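Local coordinates for BolA-like protein (Babesia bovis, PDB 3O2E), which is of unknown function but belongs to the BolA/IbaG family, whose members are generally thought to bind 2Fe-2S clusters, at residues Glu30-Met35 and Ala56-Gln61. Numbering follows the deposited sequence.
Sequences ERLRSM and AYIVSQ
Leu-32 meets Ala-56 and Ile-58 in a small, wholly apolar helix-on-sheet contact, buried in the hydrophobic core where helix 25-36 lies against the central strand 52-59. One methyl does the touching: Leu-32 CD1 reaches Ala-56 CB at 4.0 Å and the terminal methyl of Ile-58, CD1 to CD1, at 4.1 Å. The leucine holds CG anti to its carbonyl carbon and extends CD1 onward (chi2 -179°), which carries that methyl away from the helix to the two strand residues. Leu-32 CD1 points nearly end-on at Ala-56 CB, while the CD1 of Ile-58, on its extended longer branch (chi2 171°), lies at its flank, and the side chains of Ile-58 and Leu-32 cross at about a right angle. Ala-56 and Ile-58, two apart on the strand, direct their CB atoms to the helix, whereas the CB of the intervening Tyr-57 points away, and its side chain packs on Trp-99 of helix 96-101. Beside the contact, Arg-31 ties the helix to Glu-82 through a salt bridge from its NE. Val-75 of helix 68-78 touches both Leu-32 and Ile-58, so both helices pack on this face of the sheet; Leu-41 of the neighbouring strand 40-45 also touches both, and strand 52-59 runs between strands 40-45 and 86-94.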
# COMPACT_ATOMS: atom_id res chain seq x y z
N GLU A 30 3.19 8.50 -0.34
CA GLU A 30 4.29 9.01 0.46
C GLU A 30 4.55 8.13 1.70
O GLU A 30 5.69 7.86 2.04
CB GLU A 30 4.02 10.50 0.79
CG GLU A 30 4.70 11.15 2.02
CD GLU A 30 3.88 12.37 2.53
OE1 GLU A 30 3.42 13.17 1.68
OE2 GLU A 30 3.63 12.51 3.76
N ARG A 31 3.49 7.70 2.37
CA ARG A 31 3.62 6.85 3.54
C ARG A 31 4.23 5.55 3.16
O ARG A 31 5.14 5.08 3.82
CB ARG A 31 2.26 6.56 4.17
CG ARG A 31 1.59 7.71 4.84
CD ARG A 31 2.23 8.08 6.14
NE ARG A 31 1.62 9.34 6.52
CZ ARG A 31 2.07 10.53 6.13
NH1 ARG A 31 3.17 10.65 5.38
NH2 ARG A 31 1.40 11.62 6.49
N LEU A 32 3.71 4.95 2.08
CA LEU A 32 4.23 3.64 1.63
C LEU A 32 5.68 3.76 1.21
O LEU A 32 6.49 2.89 1.55
CB LEU A 32 3.38 3.05 0.47
CG LEU A 32 1.93 2.71 0.75
CD1 LEU A 32 1.23 2.12 -0.49
CD2 LEU A 32 1.86 1.75 1.85
N ARG A 33 6.00 4.78 0.42
CA ARG A 33 7.41 5.00 0.00
C ARG A 33 8.33 5.24 1.19
O ARG A 33 9.45 4.74 1.24
CB ARG A 33 7.52 6.19 -0.96
CG ARG A 33 6.97 5.81 -2.29
CD ARG A 33 6.76 6.99 -3.22
NE ARG A 33 6.42 6.39 -4.52
CZ ARG A 33 5.61 6.90 -5.45
NH1 ARG A 33 5.01 8.07 -5.27
NH2 ARG A 33 5.42 6.18 -6.58
N SER A 34 7.88 6.04 2.13
CA SER A 34 8.69 6.34 3.29
C SER A 34 9.04 5.07 4.10
O SER A 34 10.21 4.87 4.45
CB SER A 34 8.00 7.37 4.16
OG SER A 34 8.72 7.51 5.36
N MET A 35 8.04 4.20 4.35
CA MET A 35 8.26 3.00 5.19
C MET A 35 8.84 1.80 4.43
O MET A 35 9.70 1.08 4.96
CB MET A 35 6.99 2.60 5.93
CG MET A 35 7.25 1.47 6.94
SD MET A 35 5.96 0.79 7.97
CE MET A 35 5.93 1.90 9.40
N ALA A 56 -3.34 -1.01 -3.54
CA ALA A 56 -1.91 -0.76 -3.62
C ALA A 56 -1.20 -2.00 -4.13
O ALA A 56 -1.28 -3.04 -3.51
CB ALA A 56 -1.37 -0.33 -2.25
N TYR A 57 -0.55 -1.89 -5.30
CA TYR A 57 0.37 -2.91 -5.82
C TYR A 57 1.80 -2.51 -5.41
O TYR A 57 2.30 -1.49 -5.83
CB TYR A 57 0.24 -3.04 -7.32
CG TYR A 57 0.99 -4.22 -7.91
CD1 TYR A 57 0.38 -5.47 -8.03
CD2 TYR A 57 2.29 -4.08 -8.34
CE1 TYR A 57 1.08 -6.55 -8.54
CE2 TYR A 57 2.98 -5.14 -8.88
CZ TYR A 57 2.38 -6.37 -8.97
OH TYR A 57 3.08 -7.41 -9.53
N ILE A 58 2.41 -3.32 -4.53
CA ILE A 58 3.66 -2.93 -3.82
C ILE A 58 4.72 -4.02 -3.97
O ILE A 58 4.52 -5.15 -3.56
CB ILE A 58 3.46 -2.69 -2.28
CG1 ILE A 58 2.14 -1.98 -2.00
CG2 ILE A 58 4.69 -1.90 -1.66
CD1 ILE A 58 1.77 -1.90 -0.61
N VAL A 59 5.85 -3.65 -4.54
CA VAL A 59 7.03 -4.51 -4.63
C VAL A 59 8.08 -3.88 -3.69
O VAL A 59 8.48 -2.74 -3.89
CB VAL A 59 7.59 -4.54 -6.04
CG1 VAL A 59 8.85 -5.51 -6.13
CG2 VAL A 59 6.50 -4.94 -7.01
N SER A 60 8.49 -4.61 -2.66
CA SER A 60 9.40 -4.08 -1.64
C SER A 60 10.26 -5.16 -1.03
O SER A 60 9.75 -6.22 -0.69
CB SER A 60 8.61 -3.42 -0.53
OG SER A 60 9.46 -3.01 0.53
N GLN A 61 11.58 -4.92 -0.92
CA GLN A 61 12.47 -5.80 -0.16
C GLN A 61 12.07 -5.96 1.31
O GLN A 61 12.50 -6.91 1.96
CB GLN A 61 13.95 -5.35 -0.25